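PDB 2OQM: DUF1993 domain-containing protein from Shewanella denitrificans, which is of unknown function but belongs to the DinB-like family, whose members are built as a bundle of four long helices. Local coordinates for residues Leu69-Gln72 against Val73-Cys77; Thr102-Ala105 against Glu106-Arg110; Val26-Phe29 against Ser30-Lys34; Val84-Thr88 against Gly89-Thr93; Lys34-Asn37 against Ala38-Lys42. One frame throughout, in Å; residues are numbered along the deposited sequence. Where two conformers were deposited one is given.

Contact 1: Leu69-Gln72 against Val73-Cys77; sequences LIRQ and VQIAC
Arg71 and Gln74, three residues apart on helix 69-87, are linked by a side-chain hydrogen bond; the helix is one of the four long ones of the bundle, and its turns illustrate how side chains three and four positions apart pair. The polar link runs from Arg71 NH1 to Gln74 OE1, at 3.2 Å and nearly straight (163°). The oxygen lies at the edge of the guanidinium, in its plane, whereas the two flat groups are turned 61° apart, which brings the N-H in tilted from the amide plane. Bends at chi2 and chi3 of Arg71 curl its chain forward over the next turn, bringing CD and NH1 to this oxygen. Gln74 NE2 is held by Glu101, and Arg71 makes a cation-pi contact with Phe67. Backbone bonds continue the helical ladder, from Val73 N to Leu69 O through to Ala76 N to Gln72 O, while Gln72 OE1 is taken up by His161 of helix 146-172. The apolar contact is a loose touch, Leu69 CD1 to Val73 CG2 at 4.4 Å. Ile70 CG2 sets a methyl against an amide, 3.7 Å from Gln74 NE2. Over one face of the Arg71 guanidinium, displaced toward its rim, sits Ile75 CD1, 4.0 Å above the plane.

Contact 2: Thr102-Ala105 against Glu106-Arg110; sequences TTLA and ELRQR
Glu106 turns its carboxylate back toward Thr103, and the two side chains pass at a slant to form a capping box at the start of helix 104-119. Thr103 is the N-cap: its OG1, set between its own backbone N and carbonyl carbon (chi1 72°), accepts from Glu106 N at 3.2 Å. In return Thr103 N donates to Glu106 OE1 at 3.0 Å, arriving on the anti side and 32° out of the carboxylate plane. The glutamate chain is extended beyond CG and lies side by side with Thr102, whose backbone N meets the same OE1 nearly head-on, at a modelled 2.5 Å, short enough for caution. OE1 thus accepts from Thr103 N and, if the short distance is taken at face value, from Thr102 N, and its charge would probably be favoured by the helix end. Across the first turn of the helix, Leu104 and Arg108 pass obliquely, with Leu104 CG 4.2 Å from Arg108 NE and the leucine's CD1 over one face of the guanidinium; the charged end is paired with Glu44 and Asp41. Leu104 and Arg108 face helix 13-50, and Leu104 also touches Met54 of helix 54-58. Leu107 packs on Ile70 and Val73 of helix 69-87.

Contact 3: Val26-Phe29 against Ser30-Lys34; sequences VVQF and SKMLK
Phe29, Gln28 and Ser30 carry most of this contact between residues three and four apart in the middle of helix 13-50, each in a different way. Ser30 turns its hydroxyl back on the helix: OG, anti to the carbonyl carbon (chi1 -65°), donates to Val26 O at 2.6 Å and comes in almost in line with the C=O bond. The carbonyl is gripped twice, because Ser30 N also donates to it, at 3.2 Å, from well above the carbonyl plane. Bonding to the carbonyl four residues back is a familiar way for a serine in a helix to satisfy its hydroxyl.

Gln28 has CG anti to its backbone N and bends at chi2 (67°), which swings the amide along the helix and over the next turn. Its two ends then meet different neighbours: Gln28 OE1 lies 3.4 Å from Lys31 CD. Gln28 NE2 sits 3.6 Å from Met32 CG and 3.7 Å from Met32 SE, the residue being a selenomethionine. A water joins the polar ends, accepting from Gln28 NE2 at 3.2 Å and from Lys31 NZ at 2.9 Å. The amide also bonds to Tyr159, and the ammonium to Ala184 O and, in a salt bridge, to Glu152 of the second subunit, so this corner reaches the subunit interface.

Phe29 meets the following turn mainly through its backbone, with its carbonyl accepting from Leu33 N; its side chain packs on Ile155 and Leu158 of helix 146-172 and on Ala80 of helix 69-87. Ser30 and Leu33 face helix 104-119, so this turn touches all three other long helices.

Contact 4: Val84-Thr88 against Gly89-Thr93; sequences VARLT and GQLET
Leu91 folds back on the last turn of helix 69-87 and makes the close-packed half of this contact. Its two methyls divide the work: CD1 rests 4.0 Å from Ala85 CB, while CD2 sits over one face of the Arg86 guanidinium, toward the rim, 3.3 Å from NH1. Leucine and arginine run side by side and point the same way. CG lies anti to the leucine's backbone N (chi1 -172°), which brings both methyls back against the helix. The backbone reversal responsible is a Schellman motif: Gln90 N donates to Ala85 O at 2.8 Å and Gly89 N to Arg86 O at 3.2 Å, with Gly89 in the C-prime position at positive phi, where a side chain would collide with Thr88 O. The Thr88-Gln90 side is less closely packed, and a water bridges its outer edge. Thr88 OG1 is within hydrogen-bonding reach of both Val84 O and Ala85 O, with one proton to offer, and Gln90 CG lies across it at 3.4 Å. Beyond that, the water donates to Thr88 O at 2.9 Å and accepts from Gln90 NE2 at 3.0 Å. An alanine in place of Gln90 keeps the amide N of the motif but would probably leave this water without its side-chain donor and Thr88 OG1 less covered. Thr88 and Gln90 both lean on Phe121.

Contact 5: Lys34-Asn37 against Ala38-Lys42; sequences KNLN and AIFDK
Leu36 and Phe40 run side by side, one turn apart on helix 13-50, with Leu36 CD1 3.9 Å from CE2 of the Phe40 ring. The same leucine methyl comes within 4.4 Å of Ile39 CD1, so a single branch serves two neighbours of the next turn. CG of Leu36 stands anti to the backbone N (chi1 -176°), which carries its methyls forward along the helix. The ring presents its edge to the backbone as well: Leu36 O lies near the ring plane, 3.2 Å from Phe40 CD2.

The second shell is the main chain. Phe40 N donates to Leu36 O at 3.1 Å, and at the same distance, though weakly, to Asn37 O. Asp41 N donates to Asn37 O, and Asp41 OD1 is brought within 3.3 Å of that carbonyl oxygen. Arg108 probably eases the closeness of these two acceptors: its NH1 bonds to Asn37 O and its NH2 makes a salt bridge with Asp41 OD1.

Around this turn the ring touches Leu69 and Val73 of helix 69-87 and Leu104 of helix 104-119. With an alanine at Phe40, Leu36 CD1 would probably lose its aromatic neighbour and a gap would be likely to open toward these adjoining helices. Ile39 looks a different way, to Tyr166 and Leu169 of helix 146-172, and Lys42 forms a salt bridge with Asp180 of helix 178-182.

How the contacts relate
Along the chain the order is contact 3, contact 5, contact 1, contact 4, contact 2. Contacts 3 and 5 share Lys34 on helix 13-50, with centres about 12 Å apart; contacts 1 and 4 use the start and end of one helix, 69-87, and their centres are about 20 Å apart; contact 2 opens helix 104-119. Contacts 1, 2 and 5 form a cluster at one end of the bundle, with centres about 10 to 13 Å apart and all three touching. Contact 4 lies on the opposite side of the chain's centre from contact 5, about 27 Å between centres, and touches contact 3 through Val84 and Val26. Residues of these local contacts also supply side chains packed between the helices, as where contacts 1, 2 and 5 meet.

Contact 1: Leu69-Gln72 against Val73-Cys77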
# COMPACT_ATOMS: atom_id res chain seq x y z
N LEU A 69 12.92 -11.46 -4.47
CA LEU A 69 11.61 -11.41 -5.10
C LEU A 69 10.72 -12.58 -4.65
O LEU A 69 9.56 -12.39 -4.37
CB LEU A 69 11.74 -11.34 -6.64
CG LEU A 69 10.45 -11.32 -7.48
CD1 LEU A 69 9.57 -10.09 -7.09
CD2 LEU A 69 10.86 -11.27 -8.95
N ILE A 70 11.29 -13.78 -4.58
CA ILE A 70 10.56 -14.97 -4.12
C ILE A 70 9.96 -14.66 -2.74
O ILE A 70 8.77 -14.89 -2.48
CB ILE A 70 11.48 -16.16 -4.01
CG1 ILE A 70 11.87 -16.69 -5.39
CG2 ILE A 70 10.77 -17.28 -3.20
CD1 ILE A 70 13.18 -17.56 -5.42
N ARG A 71 10.77 -14.07 -1.88
CA ARG A 71 10.34 -13.78 -0.52
C ARG A 71 9.28 -12.71 -0.44
O ARG A 71 8.33 -12.82 0.32
CB ARG A 71 11.54 -13.39 0.37
CG ARG A 71 12.49 -14.48 0.66
CD ARG A 71 11.93 -15.49 1.66
NE ARG A 71 11.78 -15.01 3.02
CZ ARG A 71 10.64 -15.02 3.74
NH1 ARG A 71 9.49 -15.48 3.23
NH2 ARG A 71 10.66 -14.58 5.01
N GLN A 72 9.40 -11.67 -1.24
CA GLN A 72 8.38 -10.65 -1.29
C GLN A 72 7.03 -11.26 -1.63
O GLN A 72 6.02 -10.83 -1.06
CB GLN A 72 8.71 -9.56 -2.33
CG GLN A 72 9.98 -8.74 -2.13
CD GLN A 72 9.95 -8.00 -0.81
OE1 GLN A 72 8.89 -7.52 -0.40
NE2 GLN A 72 11.09 -7.91 -0.13
N VAL A 73 6.99 -12.18 -2.60
CA VAL A 73 5.73 -12.80 -3.05
C VAL A 73 5.18 -13.63 -1.91
O VAL A 73 3.98 -13.54 -1.60
CB VAL A 73 5.92 -13.62 -4.33
CG1 VAL A 73 4.68 -14.45 -4.68
CG2 VAL A 73 6.31 -12.65 -5.52
N GLN A 74 6.04 -14.40 -1.26
CA GLN A 74 5.62 -15.23 -0.16
C GLN A 74 5.04 -14.38 0.99
O GLN A 74 3.99 -14.73 1.56
CB GLN A 74 6.82 -16.07 0.36
CG GLN A 74 7.39 -17.09 -0.64
CD GLN A 74 8.66 -17.75 -0.18
OE1 GLN A 74 9.43 -17.15 0.55
NE2 GLN A 74 8.88 -19.01 -0.59
N ILE A 75 5.68 -13.26 1.28
CA ILE A 75 5.23 -12.38 2.36
C ILE A 75 3.95 -11.67 1.98
O ILE A 75 3.07 -11.56 2.80
CB ILE A 75 6.29 -11.35 2.81
CG1 ILE A 75 7.55 -12.07 3.30
CG2 ILE A 75 5.71 -10.53 3.98
CD1 ILE A 75 8.85 -11.26 3.33
N ALA A 76 3.82 -11.24 0.73
CA ALA A 76 2.55 -10.70 0.26
C ALA A 76 1.44 -11.71 0.42
O ALA A 76 0.39 -11.38 0.94
CB ALA A 76 2.61 -10.18 -1.19
N CYS A 77 1.65 -12.95 0.03
CA CYS A 77 0.61 -13.94 0.14
C CYS A 77 0.23 -14.19 1.61
O CYS A 77 -0.96 -14.29 1.95
CB CYS A 77 1.06 -15.25 -0.50
SG CYS A 77 1.15 -15.26 -2.33

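Contact 2: Thr102-Ala105 against Glu106-Arg110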
# COMPACT_ATOMS: atom_id res chain seq x y z
N THR A 102 10.96 -22.20 -5.11
CA THR A 102 12.14 -21.67 -5.79
C THR A 102 11.86 -21.29 -7.24
O THR A 102 12.71 -20.67 -7.88
CB THR A 102 13.31 -22.69 -5.74
OG1 THR A 102 12.92 -23.94 -6.32
CG2 THR A 102 13.73 -22.96 -4.31
N THR A 103 10.68 -21.64 -7.76
CA THR A 103 10.38 -21.44 -9.15
C THR A 103 9.13 -20.62 -9.33
O THR A 103 8.32 -20.47 -8.40
CB THR A 103 10.19 -22.76 -9.87
OG1 THR A 103 8.94 -23.36 -9.47
CG2 THR A 103 11.41 -23.70 -9.59
N LEU A 104 8.99 -20.05 -10.52
CA LEU A 104 7.80 -19.25 -10.84
C LEU A 104 6.54 -20.13 -10.72
O LEU A 104 5.54 -19.69 -10.19
CB LEU A 104 7.90 -18.56 -12.22
CG LEU A 104 6.74 -17.62 -12.60
CD1 LEU A 104 6.38 -16.68 -11.50
CD2 LEU A 104 7.04 -16.83 -13.86
N ALA A 105 6.61 -21.40 -11.14
CA ALA A 105 5.43 -22.25 -11.09
C ALA A 105 4.94 -22.39 -9.67
O ALA A 105 3.73 -22.32 -9.37
CB ALA A 105 5.73 -23.65 -11.69
N GLU A 106 5.89 -22.57 -8.77
CA GLU A 106 5.58 -22.79 -7.39
C GLU A 106 4.96 -21.55 -6.76
O GLU A 106 4.11 -21.64 -5.91
CB GLU A 106 6.84 -23.15 -6.66
CG GLU A 106 7.36 -24.53 -7.09
CD GLU A 106 8.70 -24.87 -6.45
OE1 GLU A 106 9.51 -23.95 -6.21
OE2 GLU A 106 8.92 -26.07 -6.19
N LEU A 107 5.46 -20.39 -7.14
CA LEU A 107 4.91 -19.13 -6.68
C LEU A 107 3.53 -18.91 -7.21
O LEU A 107 2.67 -18.48 -6.47
CB LEU A 107 5.82 -17.95 -7.07
CG LEU A 107 7.15 -17.83 -6.35
CD1 LEU A 107 7.89 -16.62 -6.86
CD2 LEU A 107 6.98 -17.77 -4.78
N ARG A 108 3.29 -19.25 -8.48
CA ARG A 108 1.92 -19.16 -9.02
C ARG A 108 0.97 -20.07 -8.26
O ARG A 108 -0.18 -19.69 -8.02
CB ARG A 108 1.87 -19.57 -10.48
CG ARG A 108 2.76 -18.77 -11.35
CD ARG A 108 2.02 -17.75 -12.12
NE ARG A 108 2.66 -17.45 -13.41
CZ ARG A 108 2.52 -16.28 -14.02
NH1 ARG A 108 1.80 -15.30 -13.48
NH2 ARG A 108 3.14 -16.08 -15.16
N GLN A 109 1.45 -21.24 -7.85
CA GLN A 109 0.64 -22.13 -7.00
C GLN A 109 0.33 -21.50 -5.63
O GLN A 109 -0.78 -21.59 -5.16
CB GLN A 109 1.32 -23.46 -6.80
CG GLN A 109 0.52 -24.44 -5.90
CD GLN A 109 -0.85 -24.78 -6.47
OE1 GLN A 109 -1.89 -24.53 -5.83
NE2 GLN A 109 -0.87 -25.33 -7.67
N ARG A 110 1.31 -20.83 -5.05
CA ARG A 110 1.15 -20.17 -3.74
C ARG A 110 0.06 -19.10 -3.81
O ARG A 110 -0.85 -19.06 -2.97
CB ARG A 110 2.47 -19.57 -3.30
CG ARG A 110 2.47 -18.78 -1.98
CD ARG A 110 2.34 -19.64 -0.82
NE ARG A 110 2.70 -18.95 0.42
CZ ARG A 110 3.90 -18.99 1.01
NH1 ARG A 110 4.92 -19.63 0.47
NH2 ARG A 110 4.06 -18.39 2.16

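Contact 3: Val26-Phe29 against Ser30-Lys34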
# COMPACT_ATOMS: atom_id res chain seq x y z
N VAL A 26 -10.47 -9.43 1.94
CA VAL A 26 -10.78 -10.53 1.01
C VAL A 26 -10.85 -10.07 -0.44
O VAL A 26 -10.23 -10.66 -1.35
CB VAL A 26 -12.08 -11.28 1.40
CG1 VAL A 26 -12.47 -12.33 0.29
CG2 VAL A 26 -11.86 -12.02 2.70
N VAL A 27 -11.63 -9.04 -0.69
CA VAL A 27 -11.91 -8.66 -2.07
C VAL A 27 -10.69 -7.93 -2.69
O VAL A 27 -10.14 -8.36 -3.71
CB VAL A 27 -13.17 -7.85 -2.14
CG1 VAL A 27 -13.46 -7.43 -3.61
CG2 VAL A 27 -14.36 -8.69 -1.52
N GLN A 28 -10.24 -6.86 -2.07
CA GLN A 28 -9.13 -6.08 -2.64
C GLN A 28 -7.81 -6.79 -2.60
O GLN A 28 -7.03 -6.69 -3.55
CB GLN A 28 -9.08 -4.63 -2.07
CG GLN A 28 -7.96 -3.78 -2.63
CD GLN A 28 -8.07 -3.43 -4.11
OE1 GLN A 28 -9.11 -3.64 -4.78
NE2 GLN A 28 -7.00 -2.86 -4.62
N PHE A 29 -7.55 -7.59 -1.56
CA PHE A 29 -6.32 -8.36 -1.55
C PHE A 29 -6.30 -9.45 -2.62
O PHE A 29 -5.23 -9.76 -3.16
CB PHE A 29 -6.11 -9.08 -0.23
CG PHE A 29 -5.76 -8.20 0.97
CD1 PHE A 29 -5.46 -6.85 0.83
CD2 PHE A 29 -5.67 -8.78 2.23
CE1 PHE A 29 -5.11 -6.09 1.97
CE2 PHE A 29 -5.31 -8.04 3.33
CZ PHE A 29 -5.04 -6.67 3.19
N SER A 30 -7.46 -10.07 -2.88
CA SER A 30 -7.57 -11.02 -4.00
C SER A 30 -7.29 -10.35 -5.36
O SER A 30 -6.62 -10.90 -6.20
CB SER A 30 -8.95 -11.69 -4.03
OG SER A 30 -9.18 -12.52 -2.87
N LYS A 31 -7.85 -9.19 -5.58
CA LYS A 31 -7.55 -8.39 -6.75
C LYS A 31 -6.08 -8.11 -6.91
O LYS A 31 -5.53 -8.28 -7.97
CB LYS A 31 -8.30 -7.06 -6.71
CG LYS A 31 -8.16 -6.27 -8.00
CD LYS A 31 -8.88 -4.88 -7.95
CE LYS A 31 -8.80 -4.15 -9.28
NZ LYS A 31 -9.21 -2.74 -9.13
N MSE A 32 -5.44 -7.67 -5.84
CA MSE A 32 -4.03 -7.30 -5.92
C MSE A 32 -3.17 -8.54 -6.14
O MSE A 32 -2.13 -8.45 -6.78
CB MSE A 32 -3.61 -6.59 -4.66
CG MSE A 32 -4.21 -5.19 -4.44
SE MSE A 32 -3.79 -4.02 -5.93
CE MSE A 32 -1.84 -4.17 -5.82
N LEU A 33 -3.55 -9.68 -5.58
CA LEU A 33 -2.79 -10.92 -5.82
C LEU A 33 -2.94 -11.37 -7.26
O LEU A 33 -1.96 -11.86 -7.85
CB LEU A 33 -3.16 -12.05 -4.85
CG LEU A 33 -2.72 -11.81 -3.41
CD1 LEU A 33 -3.37 -12.79 -2.41
CD2 LEU A 33 -1.16 -11.74 -3.25
N LYS A 34 -4.14 -11.25 -7.82
CA LYS A 34 -4.33 -11.49 -9.25
C LYS A 34 -3.46 -10.53 -10.07
O LYS A 34 -2.87 -10.89 -11.09
CB LYS A 34 -5.79 -11.35 -9.61
CG LYS A 34 -6.67 -12.47 -9.04
CD LYS A 34 -8.08 -12.37 -9.54
CE LYS A 34 -9.06 -13.11 -8.62
NZ LYS A 34 -10.49 -12.70 -8.91
O HOH W 1 -7.01 -1.73 -7.59

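Contact 4: Val84-Thr88 against Gly89-Thr93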
# COMPACT_ATOMS: atom_id res chain seq x y z
N VAL A 84 -6.41 -12.09 6.98
CA VAL A 84 -7.81 -12.51 6.97
C VAL A 84 -8.11 -13.53 8.08
O VAL A 84 -9.09 -13.39 8.80
CB VAL A 84 -8.25 -13.00 5.57
CG1 VAL A 84 -9.63 -13.73 5.60
CG2 VAL A 84 -8.29 -11.75 4.58
N ALA A 85 -7.25 -14.54 8.22
CA ALA A 85 -7.39 -15.54 9.28
C ALA A 85 -7.50 -14.87 10.66
O ALA A 85 -8.36 -15.20 11.44
CB ALA A 85 -6.20 -16.50 9.25
N ARG A 86 -6.62 -13.92 10.91
CA ARG A 86 -6.61 -13.17 12.16
C ARG A 86 -7.85 -12.33 12.40
O ARG A 86 -8.42 -12.35 13.51
CB ARG A 86 -5.39 -12.27 12.24
CG ARG A 86 -4.10 -13.01 12.66
CD ARG A 86 -3.02 -12.02 13.00
NE ARG A 86 -1.69 -12.60 13.02
CZ ARG A 86 -1.22 -13.36 14.03
NH1 ARG A 86 -1.98 -13.62 15.08
NH2 ARG A 86 0.00 -13.85 13.97
N LEU A 87 -8.29 -11.60 11.39
CA LEU A 87 -9.45 -10.76 11.53
C LEU A 87 -10.70 -11.56 11.80
O LEU A 87 -11.62 -11.07 12.48
CB LEU A 87 -9.64 -9.94 10.27
CG LEU A 87 -8.66 -8.81 10.12
CD1 LEU A 87 -8.73 -8.30 8.68
CD2 LEU A 87 -8.96 -7.68 11.08
N THR A 88 -10.75 -12.77 11.24
CA THR A 88 -11.93 -13.63 11.35
C THR A 88 -11.84 -14.63 12.48
O THR A 88 -12.70 -15.48 12.61
CB THR A 88 -12.19 -14.43 10.05
OG1 THR A 88 -11.07 -15.28 9.76
CG2 THR A 88 -12.47 -13.48 8.87
N GLY A 89 -10.81 -14.52 13.30
CA GLY A 89 -10.57 -15.48 14.39
C GLY A 89 -10.37 -16.91 13.95
O GLY A 89 -10.66 -17.84 14.70
N GLN A 90 -9.85 -17.11 12.75
CA GLN A 90 -9.62 -18.45 12.24
C GLN A 90 -8.16 -18.80 12.00
O GLN A 90 -7.87 -19.65 11.17
CB GLN A 90 -10.35 -18.64 10.93
CG GLN A 90 -11.84 -18.30 11.04
CD GLN A 90 -12.58 -18.61 9.77
OE1 GLN A 90 -12.08 -19.36 8.92
NE2 GLN A 90 -13.78 -18.04 9.63
N LEU A 91 -7.24 -18.21 12.75
CA LEU A 91 -5.83 -18.46 12.49
C LEU A 91 -5.50 -19.96 12.63
O LEU A 91 -4.71 -20.52 11.85
CB LEU A 91 -4.94 -17.59 13.40
CG LEU A 91 -3.42 -17.60 13.11
CD1 LEU A 91 -3.09 -17.24 11.67
CD2 LEU A 91 -2.67 -16.69 14.02
N GLU A 92 -6.13 -20.64 13.58
CA GLU A 92 -5.86 -22.07 13.77
C GLU A 92 -6.31 -22.97 12.60
O GLU A 92 -5.72 -24.04 12.38
CB GLU A 92 -6.41 -22.57 15.12
CG GLU A 92 -5.66 -22.00 16.35
CD GLU A 92 -4.19 -21.64 16.08
N THR A 93 -7.30 -22.51 11.83
CA THR A 93 -7.74 -23.21 10.61
C THR A 93 -6.97 -22.83 9.31
O THR A 93 -7.23 -23.42 8.25
CB THR A 93 -9.26 -22.97 10.37
O HOH W 2 -15.23 -16.22 11.49

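Contact 5: Lys34-Asn37 against Ala38-Lys42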
# COMPACT_ATOMS: atom_id res chain seq x y z
N LYS A 34 -4.14 -11.25 -7.82
CA LYS A 34 -4.33 -11.49 -9.25
C LYS A 34 -3.46 -10.53 -10.07
O LYS A 34 -2.87 -10.89 -11.09
CB LYS A 34 -5.79 -11.35 -9.61
CG LYS A 34 -6.67 -12.47 -9.04
CD LYS A 34 -8.08 -12.37 -9.54
CE LYS A 34 -9.06 -13.11 -8.62
NZ LYS A 34 -10.49 -12.70 -8.91
N ASN A 35 -3.40 -9.30 -9.63
CA ASN A 35 -2.54 -8.32 -10.29
C ASN A 35 -1.07 -8.71 -10.21
O ASN A 35 -0.32 -8.58 -11.20
CB ASN A 35 -2.76 -6.93 -9.69
CG ASN A 35 -4.09 -6.35 -10.00
OD1 ASN A 35 -4.86 -6.86 -10.83
ND2 ASN A 35 -4.43 -5.27 -9.28
N LEU A 36 -0.66 -9.27 -9.08
CA LEU A 36 0.70 -9.74 -8.93
C LEU A 36 0.99 -10.87 -9.95
O LEU A 36 2.09 -10.98 -10.53
CB LEU A 36 0.94 -10.21 -7.49
CG LEU A 36 2.36 -10.63 -7.16
CD1 LEU A 36 3.39 -9.53 -7.41
CD2 LEU A 36 2.37 -11.19 -5.71
N ASN A 37 -0.01 -11.71 -10.17
CA ASN A 37 0.10 -12.75 -11.21
C ASN A 37 0.33 -12.18 -12.58
O ASN A 37 1.16 -12.70 -13.36
CB ASN A 37 -1.18 -13.60 -11.27
CG ASN A 37 -1.01 -14.94 -10.64
OD1 ASN A 37 0.06 -15.54 -10.69
ND2 ASN A 37 -2.10 -15.48 -10.12
N ALA A 38 -0.42 -11.11 -12.90
CA ALA A 38 -0.31 -10.38 -14.19
C ALA A 38 1.06 -9.72 -14.38
O ALA A 38 1.59 -9.64 -15.49
CB ALA A 38 -1.41 -9.26 -14.27
N ILE A 39 1.58 -9.17 -13.29
CA ILE A 39 2.95 -8.67 -13.23
C ILE A 39 3.98 -9.75 -13.64
O ILE A 39 4.92 -9.46 -14.38
CB ILE A 39 3.22 -8.08 -11.85
CG1 ILE A 39 2.42 -6.76 -11.70
CG2 ILE A 39 4.72 -7.77 -11.61
CD1 ILE A 39 2.36 -6.30 -10.25
N PHE A 40 3.76 -10.99 -13.20
CA PHE A 40 4.68 -12.08 -13.52
C PHE A 40 4.55 -12.56 -14.92
O PHE A 40 5.52 -13.10 -15.50
CB PHE A 40 4.55 -13.20 -12.49
CG PHE A 40 5.44 -12.97 -11.27
CD1 PHE A 40 6.80 -13.22 -11.35
CD2 PHE A 40 4.96 -12.38 -10.11
CE1 PHE A 40 7.63 -12.99 -10.27
CE2 PHE A 40 5.80 -12.16 -9.03
CZ PHE A 40 7.13 -12.45 -9.12
N ASP A 41 3.37 -12.37 -15.51
CA ASP A 41 3.24 -12.61 -16.94
C ASP A 41 4.16 -11.67 -17.73
O ASP A 41 4.78 -12.09 -18.70
CB ASP A 41 1.80 -12.42 -17.44
CG ASP A 41 0.79 -13.37 -16.82
OD1 ASP A 41 1.16 -14.43 -16.22
OD2 ASP A 41 -0.41 -13.02 -16.93
N LYS A 42 4.26 -10.41 -17.34
CA LYS A 42 5.22 -9.51 -17.98
C LYS A 42 6.65 -9.93 -17.73
O LYS A 42 7.46 -9.84 -18.65
CB LYS A 42 5.00 -8.05 -17.58
CG LYS A 42 3.58 -7.59 -17.96
CD LYS A 42 3.60 -6.22 -18.55
CE LYS A 42 2.27 -5.83 -19.14
NZ LYS A 42 2.24 -4.35 -19.36